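Local coordinates for Lmo2470 protein (Listeria monocytogenes EGD-e, PDB 5HL3), which binds the host protein afadin and facilitates the crossing of basement membranes, as a calcium-binding internalin built on leucine-rich repeats, at residues Glu240-Asp245 and Leu257-Val262; Tyr261-Asn266 and Met295-Glu300; Pro285-Met290 and Val340-Asn345. All coordinates share one frame; numbering follows the deposited sequence.

Contact 1 (Glu240-Asp245 and Leu257-Val262)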
# COMPACT_ATOMS: atom_id res chain seq x y z
N GLU A 240 -4.67 -16.85 0.55
CA GLU A 240 -5.86 -16.98 -0.31
C GLU A 240 -5.76 -16.13 -1.57
O GLU A 240 -6.27 -16.53 -2.63
CB GLU A 240 -7.13 -16.60 0.45
CG GLU A 240 -7.46 -17.48 1.67
CD GLU A 240 -8.61 -16.97 2.55
OE1 GLU A 240 -9.24 -15.91 2.27
OE2 GLU A 240 -8.94 -17.67 3.54
N SER A 241 -5.14 -14.96 -1.48
CA SER A 241 -5.05 -14.05 -2.62
C SER A 241 -3.68 -13.41 -2.67
O SER A 241 -3.25 -12.77 -1.71
CB SER A 241 -6.10 -12.95 -2.57
OG SER A 241 -5.98 -12.10 -3.71
N LEU A 242 -3.01 -13.58 -3.80
CA LEU A 242 -1.72 -12.93 -4.07
C LEU A 242 -1.92 -12.14 -5.36
O LEU A 242 -1.99 -12.72 -6.46
CB LEU A 242 -0.60 -13.96 -4.23
CG LEU A 242 0.78 -13.47 -4.66
CD1 LEU A 242 1.30 -12.47 -3.67
CD2 LEU A 242 1.75 -14.62 -4.78
N ASN A 243 -1.95 -10.82 -5.26
CA ASN A 243 -2.19 -9.99 -6.44
C ASN A 243 -0.86 -9.59 -7.05
O ASN A 243 -0.10 -8.89 -6.42
CB ASN A 243 -3.03 -8.76 -6.06
CG ASN A 243 -3.57 -8.03 -7.28
OD1 ASN A 243 -2.95 -8.05 -8.36
ND2 ASN A 243 -4.69 -7.40 -7.14
N LEU A 244 -0.60 -10.08 -8.27
CA LEU A 244 0.64 -9.79 -8.99
C LEU A 244 0.34 -8.98 -10.25
O LEU A 244 1.21 -8.85 -11.13
CB LEU A 244 1.37 -11.09 -9.36
CG LEU A 244 1.74 -11.97 -8.18
CD1 LEU A 244 2.43 -13.27 -8.61
CD2 LEU A 244 2.60 -11.25 -7.15
N ASP A 245 -0.84 -8.40 -10.35
CA ASP A 245 -1.22 -7.69 -11.58
C ASP A 245 -0.26 -6.54 -11.85
O ASP A 245 0.26 -5.90 -10.95
CB ASP A 245 -2.66 -7.14 -11.43
CG ASP A 245 -3.42 -7.05 -12.72
OD1 ASP A 245 -3.25 -7.93 -13.56
OD2 ASP A 245 -4.31 -6.18 -12.80
N LEU A 257 0.29 -20.78 -7.00
CA LEU A 257 -0.40 -20.42 -8.25
C LEU A 257 -1.92 -20.35 -8.10
O LEU A 257 -2.57 -19.50 -8.71
CB LEU A 257 0.01 -21.41 -9.37
CG LEU A 257 -0.56 -21.12 -10.77
CD1 LEU A 257 -0.34 -19.72 -11.28
CD2 LEU A 257 -0.03 -22.19 -11.74
N ASP A 258 -2.48 -21.19 -7.24
CA ASP A 258 -3.93 -21.19 -7.02
C ASP A 258 -4.48 -19.97 -6.28
O ASP A 258 -5.67 -19.83 -6.14
CB ASP A 258 -4.42 -22.48 -6.33
CG ASP A 258 -3.77 -22.74 -4.97
OD1 ASP A 258 -2.78 -22.05 -4.61
OD2 ASP A 258 -4.21 -23.74 -4.28
N THR A 259 -3.60 -19.07 -5.82
CA THR A 259 -4.02 -17.86 -5.11
C THR A 259 -3.87 -16.61 -5.95
O THR A 259 -4.29 -15.55 -5.55
CB THR A 259 -3.16 -17.62 -3.83
OG1 THR A 259 -1.83 -17.22 -4.19
CG2 THR A 259 -3.13 -18.84 -2.93
N ILE A 260 -3.28 -16.74 -7.14
CA ILE A 260 -2.83 -15.55 -7.87
C ILE A 260 -3.90 -14.83 -8.69
O ILE A 260 -4.72 -15.43 -9.37
CB ILE A 260 -1.63 -15.91 -8.79
CG1 ILE A 260 -0.43 -16.34 -7.94
CG2 ILE A 260 -1.21 -14.75 -9.69
CD1 ILE A 260 0.77 -16.83 -8.72
N TYR A 261 -3.88 -13.49 -8.57
CA TYR A 261 -4.61 -12.62 -9.48
C TYR A 261 -3.61 -11.99 -10.44
O TYR A 261 -2.70 -11.28 -10.00
CB TYR A 261 -5.39 -11.50 -8.74
CG TYR A 261 -6.19 -10.65 -9.71
CD1 TYR A 261 -5.57 -9.64 -10.43
CD2 TYR A 261 -7.56 -10.83 -9.89
CE1 TYR A 261 -6.28 -8.88 -11.36
CE2 TYR A 261 -8.28 -10.05 -10.82
CZ TYR A 261 -7.63 -9.09 -11.55
OH TYR A 261 -8.31 -8.31 -12.48
N VAL A 262 -3.74 -12.29 -11.73
CA VAL A 262 -3.01 -11.59 -12.81
C VAL A 262 -3.92 -11.58 -14.01
O VAL A 262 -4.36 -12.66 -14.47
CB VAL A 262 -1.68 -12.26 -13.28
CG1 VAL A 262 -1.18 -11.59 -14.57
CG2 VAL A 262 -0.62 -12.19 -12.21
O HOH W 1 -6.60 -6.03 -14.09
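D245 sets its carboxylate against the rim of the Y261 ring, OD2 lying 3.6 Å from CE1 and near the ring plane, with the two flat groups 88° apart. A rim of weakly positive C-H groups would suit an anionic oxygen, which also makes a long, weak ion pair with R222. One water donates to D245 OD2 at 2.6 Å and also meets Y261 OH at 3.3 Å. N243 lies beside Y261 and points the same way; with CG anti to the backbone N (chi1 -167°), its OD1 accepts from D245 N at 2.9 Å, an Asx turn.

Behind these polar groups runs a short parallel ladder. L242 N donates to T259 O (2.9 Å), Y261 N to L242 O (2.9 Å) and L244 N to Y261 O (3.0 Å). T259 packs CB on E240 O and lays OG1, bonded to V256 O, against L242 CB. L242 and I260 share the face remote from N243 and Y261, where L244 CD1 meets I260 CD1; L244 CB packs on V262 CG2 at 3.6 Å. Leucines two apart are the LxL signature of a leucine-rich repeat. The chemistry therefore divides: branched apolar chains pack beneath the last strand pair of the repeat sheet, N243 OD1 holds the turn after strand 241-243, and D245 OD1, accepting from Q263 N and S264 N, holds the exit, with Y261 packed beside it.

Contact 2 (Tyr261-Asn266 and Met295-Glu300)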
# COMPACT_ATOMS: atom_id res chain seq x y z
N TYR A 261 -3.88 -13.49 -8.57
CA TYR A 261 -4.61 -12.62 -9.48
C TYR A 261 -3.61 -11.99 -10.44
O TYR A 261 -2.70 -11.28 -10.00
CB TYR A 261 -5.39 -11.50 -8.74
CG TYR A 261 -6.19 -10.65 -9.71
CD1 TYR A 261 -5.57 -9.64 -10.43
CD2 TYR A 261 -7.56 -10.83 -9.89
CE1 TYR A 261 -6.28 -8.88 -11.36
CE2 TYR A 261 -8.28 -10.05 -10.82
CZ TYR A 261 -7.63 -9.09 -11.55
OH TYR A 261 -8.31 -8.31 -12.48
N VAL A 262 -3.74 -12.29 -11.73
CA VAL A 262 -3.01 -11.59 -12.81
C VAL A 262 -3.92 -11.58 -14.01
O VAL A 262 -4.36 -12.66 -14.47
CB VAL A 262 -1.68 -12.26 -13.28
CG1 VAL A 262 -1.18 -11.59 -14.57
CG2 VAL A 262 -0.62 -12.19 -12.21
N GLN A 263 -4.20 -10.39 -14.53
CA GLN A 263 -4.87 -10.25 -15.83
C GLN A 263 -4.02 -9.47 -16.82
O GLN A 263 -4.14 -9.71 -18.04
CB GLN A 263 -6.27 -9.60 -15.65
CG GLN A 263 -7.28 -10.54 -14.99
CD GLN A 263 -7.54 -11.77 -15.86
OE1 GLN A 263 -7.85 -11.66 -17.06
NE2 GLN A 263 -7.43 -12.93 -15.27
N SER A 264 -3.18 -8.54 -16.33
CA SER A 264 -2.23 -7.80 -17.15
C SER A 264 -0.82 -7.99 -16.62
O SER A 264 -0.59 -8.11 -15.40
CB SER A 264 -2.56 -6.32 -17.18
OG SER A 264 -3.76 -6.10 -17.89
N GLN A 265 0.12 -8.04 -17.55
CA GLN A 265 1.55 -8.22 -17.22
C GLN A 265 2.36 -7.84 -18.42
O GLN A 265 1.88 -7.95 -19.54
CB GLN A 265 1.79 -9.70 -16.83
CG GLN A 265 3.02 -10.00 -15.96
CD GLN A 265 2.92 -9.67 -14.47
OE1 GLN A 265 3.90 -9.82 -13.75
NE2 GLN A 265 1.75 -9.27 -14.01
N ASN A 266 3.57 -7.39 -18.20
CA ASN A 266 4.48 -7.04 -19.27
C ASN A 266 5.82 -7.71 -19.00
O ASN A 266 6.04 -8.32 -17.93
CB ASN A 266 4.58 -5.53 -19.41
CG ASN A 266 3.28 -4.90 -19.81
OD1 ASN A 266 2.40 -4.67 -18.98
ND2 ASN A 266 3.11 -4.67 -21.09
N MSE A 295 -7.03 -18.96 -16.18
CA MSE A 295 -6.97 -17.54 -15.86
C MSE A 295 -7.23 -16.66 -17.06
O MSE A 295 -7.38 -15.44 -16.89
CB MSE A 295 -5.59 -17.20 -15.29
CG MSE A 295 -5.32 -17.93 -13.96
SE MSE A 295 -3.50 -17.64 -13.27
CE MSE A 295 -3.62 -15.75 -12.79
N LEU A 296 -7.32 -17.21 -18.26
CA LEU A 296 -7.49 -16.38 -19.43
C LEU A 296 -8.94 -16.01 -19.68
O LEU A 296 -9.84 -16.84 -19.52
CB LEU A 296 -6.96 -17.08 -20.68
CG LEU A 296 -5.48 -17.49 -20.67
CD1 LEU A 296 -5.17 -18.30 -21.95
CD2 LEU A 296 -4.55 -16.31 -20.50
N VAL A 297 -9.15 -14.77 -20.11
CA VAL A 297 -10.48 -14.28 -20.53
C VAL A 297 -10.72 -14.36 -22.05
O VAL A 297 -11.83 -14.14 -22.53
CB VAL A 297 -10.76 -12.83 -20.03
CG1 VAL A 297 -10.71 -12.73 -18.51
CG2 VAL A 297 -9.82 -11.82 -20.69
N SER A 298 -9.64 -14.60 -22.80
CA SER A 298 -9.70 -14.77 -24.26
C SER A 298 -8.55 -15.71 -24.65
O SER A 298 -7.52 -15.70 -24.00
CB SER A 298 -9.55 -13.43 -24.96
OG SER A 298 -8.32 -12.83 -24.65
N PRO A 299 -8.73 -16.51 -25.72
CA PRO A 299 -7.73 -17.54 -26.03
C PRO A 299 -6.61 -17.15 -26.99
O PRO A 299 -5.59 -17.83 -27.02
CB PRO A 299 -8.58 -18.65 -26.67
CG PRO A 299 -9.68 -17.90 -27.35
CD PRO A 299 -10.02 -16.79 -26.38
N GLU A 300 -6.79 -16.10 -27.76
CA GLU A 300 -5.85 -15.78 -28.83
C GLU A 300 -4.48 -15.36 -28.33
O GLU A 300 -4.36 -14.66 -27.33
CB GLU A 300 -6.41 -14.69 -29.73
CG GLU A 300 -7.66 -15.05 -30.52
CD GLU A 300 -8.97 -14.99 -29.76
OE1 GLU A 300 -9.03 -14.46 -28.61
OE2 GLU A 300 -9.98 -15.49 -30.35
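Q263 NE2 donates to the backbone O of M295 across 3.0 Å, and the bond is well formed: the N-H points almost straight at its target (165°), the donor lies in the carbonyl plane, and the acceptor stays close to the plane of the glutamine amide. Q263 has the length and flexibility for this span. CG stands anti to the carbonyl carbon, and a bend at chi2 (-63°) turns CD aside, letting the amide cross to the loop. Its other end is used as well, since OE1 accepts from N343 ND2 and also has V297 CG1 beside it at 3.4 Å. With both ends of the amide engaged, its rotation is fixed.

M295, modelled as selenomethionine, contributes the apolar half. Its chain is bent at chi3 (69°), which brings CE to V262: 3.6 Å from O of V262 and 4.0 Å from its CB. An unbranched, flexible side chain suits this place, as its terminal methyl can settle against backbone and side chain together. M295 also touches M290 of helix 285-292.

Further along, Q265 NE2 donates to S264 O at 3.0 Å and to L244 O, while Q265 OE1 accepts from L249 N. Q263 thus ties the entry segment to loop and strand corner within the C-terminal domain, and Q265 reaches back to the chain after strand 241-243. This is the junction where, as in other internalins, a leucine-rich repeat domain passes into an immunoglobulin-like domain, here of the DUF3244 family.

Contact 3 (Pro285-Met290 and Val340-Asn345)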
# COMPACT_ATOMS: atom_id res chain seq x y z
N PRO A 285 6.79 -19.05 -19.76
CA PRO A 285 6.15 -19.92 -18.79
C PRO A 285 4.82 -19.39 -18.26
O PRO A 285 3.88 -20.17 -18.07
CB PRO A 285 7.22 -20.08 -17.70
CG PRO A 285 8.52 -19.95 -18.46
CD PRO A 285 8.23 -18.84 -19.45
N ILE A 286 4.74 -18.09 -18.05
CA ILE A 286 3.51 -17.48 -17.53
C ILE A 286 2.31 -17.74 -18.42
O ILE A 286 1.19 -17.96 -17.90
CB ILE A 286 3.71 -15.97 -17.24
CG1 ILE A 286 2.45 -15.37 -16.58
CG2 ILE A 286 4.10 -15.19 -18.51
CD1 ILE A 286 2.63 -13.96 -16.05
N TYR A 287 2.48 -17.74 -19.74
CA TYR A 287 1.35 -18.02 -20.62
C TYR A 287 0.79 -19.40 -20.31
O TYR A 287 -0.44 -19.58 -20.17
CB TYR A 287 1.73 -17.91 -22.13
CG TYR A 287 0.66 -18.55 -23.00
CD1 TYR A 287 -0.57 -17.90 -23.21
CD2 TYR A 287 0.79 -19.86 -23.45
CE1 TYR A 287 -1.59 -18.50 -23.91
CE2 TYR A 287 -0.25 -20.49 -24.13
CZ TYR A 287 -1.43 -19.80 -24.36
OH TYR A 287 -2.46 -20.43 -25.06
N PHE A 288 1.68 -20.40 -20.27
CA PHE A 288 1.24 -21.78 -20.04
C PHE A 288 0.61 -21.99 -18.66
O PHE A 288 -0.36 -22.72 -18.55
CB PHE A 288 2.37 -22.76 -20.35
CG PHE A 288 2.76 -22.71 -21.80
CD1 PHE A 288 1.99 -23.32 -22.76
CD2 PHE A 288 3.84 -21.94 -22.20
CE1 PHE A 288 2.31 -23.23 -24.11
CE2 PHE A 288 4.14 -21.80 -23.54
CZ PHE A 288 3.38 -22.45 -24.48
N GLN A 289 1.12 -21.30 -17.65
CA GLN A 289 0.53 -21.35 -16.32
C GLN A 289 -0.87 -20.74 -16.31
O GLN A 289 -1.81 -21.32 -15.73
CB GLN A 289 1.41 -20.62 -15.32
CG GLN A 289 2.71 -21.32 -15.01
CD GLN A 289 3.62 -20.46 -14.15
OE1 GLN A 289 3.99 -19.34 -14.55
NE2 GLN A 289 3.97 -20.96 -12.98
N MSE A 290 -1.02 -19.56 -16.93
CA MSE A 290 -2.32 -18.90 -16.98
C MSE A 290 -3.31 -19.72 -17.77
O MSE A 290 -4.48 -19.82 -17.42
CB MSE A 290 -2.18 -17.46 -17.52
CG MSE A 290 -1.47 -16.60 -16.48
SE MSE A 290 -1.20 -14.73 -16.98
CE MSE A 290 -3.07 -14.15 -17.20
N VAL A 340 4.90 -10.53 -28.37
CA VAL A 340 3.85 -11.54 -28.30
C VAL A 340 2.90 -11.09 -27.18
O VAL A 340 3.34 -10.77 -26.06
CB VAL A 340 4.39 -12.95 -28.02
CG1 VAL A 340 3.31 -13.91 -27.53
CG2 VAL A 340 4.97 -13.52 -29.29
N SER A 341 1.62 -11.08 -27.51
CA SER A 341 0.59 -10.65 -26.57
C SER A 341 -0.51 -11.70 -26.47
O SER A 341 -0.82 -12.38 -27.45
CB SER A 341 0.02 -9.31 -27.00
OG SER A 341 0.98 -8.25 -26.78
N TYR A 342 -1.10 -11.81 -25.28
CA TYR A 342 -2.20 -12.72 -25.06
C TYR A 342 -3.09 -12.15 -23.95
O TYR A 342 -2.79 -11.11 -23.34
CB TYR A 342 -1.69 -14.13 -24.74
CG TYR A 342 -1.00 -14.26 -23.42
CD1 TYR A 342 0.38 -14.02 -23.28
CD2 TYR A 342 -1.74 -14.56 -22.26
CE1 TYR A 342 0.98 -14.12 -22.05
CE2 TYR A 342 -1.13 -14.67 -21.05
CZ TYR A 342 0.23 -14.42 -20.93
OH TYR A 342 0.84 -14.50 -19.70
N ASN A 343 -4.20 -12.85 -23.70
CA ASN A 343 -5.20 -12.38 -22.70
C ASN A 343 -5.68 -10.98 -23.01
O ASN A 343 -5.93 -10.17 -22.13
CB ASN A 343 -4.69 -12.49 -21.23
CG ASN A 343 -5.82 -12.68 -20.26
OD1 ASN A 343 -6.77 -13.36 -20.60
ND2 ASN A 343 -5.75 -12.07 -19.08
N HIS A 344 -5.82 -10.68 -24.30
CA HIS A 344 -6.35 -9.39 -24.68
C HIS A 344 -7.78 -9.23 -24.14
O HIS A 344 -8.64 -10.10 -24.33
CB HIS A 344 -6.47 -9.28 -26.20
CG HIS A 344 -5.16 -9.31 -26.93
ND1 HIS A 344 -4.42 -8.18 -27.17
CD2 HIS A 344 -4.51 -10.33 -27.54
CE1 HIS A 344 -3.36 -8.49 -27.89
NE2 HIS A 344 -3.39 -9.80 -28.12
N ASN A 345 -8.01 -8.12 -23.47
CA ASN A 345 -9.34 -7.79 -22.95
C ASN A 345 -9.64 -6.39 -23.43
O ASN A 345 -9.27 -5.38 -22.81
CB ASN A 345 -9.38 -7.88 -21.43
CG ASN A 345 -10.81 -7.82 -20.90
OD1 ASN A 345 -11.67 -7.22 -21.52
ND2 ASN A 345 -11.05 -8.45 -19.77
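The Y342 ring receives the edge of Y287 on one face, while the selenium of M290, a selenomethionine, lies at its rim near the ring plane. Y287 and Y342 form a T-shaped (edge-to-face) pair, with centroids 5.1 Å apart and planes at 82°. Y287 CD1 comes over the Y342 face toward its rim, 3.7 Å from Y342 CD2, and Y287 CB adds a CH-pi contact over the same face, 4.2 Å from the centroid. On the helix side, Y287 CD2 sits over the centre of the F288 ring, so the edges of Y287 are pressed into two neighbouring aromatic faces.

Y342 carries CG between its backbone N and carbonyl carbon (chi1 69°), and its ring extends to the helix. The hydroxyl ends among apolar groups: OH is 3.4 Å from M290 SE and 3.5 Å from I286 CG2. M290 runs about perpendicular to Y342, making a Met-aromatic contact at the ring edge, and its CE goes on to N343 ND2 at 3.9 Å. N343 stands at the corner of the strand, where its OD1 accepts from V297 N.

Helix 285-290 and strand 340-342 run 17° from parallel; large side chains suit the gap between them, filled by tyrosine and by methionine, the latter modelled as selenomethionine. The helix also lies near a calcium site through F288 and Y287: F288 touches the ligands E319 and N322, and the Y287 side chain comes within about 4 Å of that of E319.

No hydrogen bond crosses the contact, and the buried Y342 OH has no polar partner in the model. Across these segments cohesion rests on the edge-to-face pair, the Met-aromatic contact and van der Waals packing, and burying that hydroxyl probably costs some stability.

How the contacts relate
The three contacts run from the end of the repeat sheet into the C-terminal domain. Contact 1 comes first and closes the parallel repeat sheet at its C-terminal edge strand, 260-261. It shares Y261 and V262 with contact 2, whose centre is 12 Å away, and from there strand 265-274 enters the mixed sheet. Contacts 2 and 3 have centres only 5 Å apart and alternate along the chain: 261-266, 285-290, 295-300, then 340-345. Contact 3, centred 15 Å from contact 1, joins helix 285-292 to strand 334-345. The shared residues, D245 OD1 bonding Q263 N and S264 N, and V262 O against M290 CE are consistent with the two domains forming one continuous body.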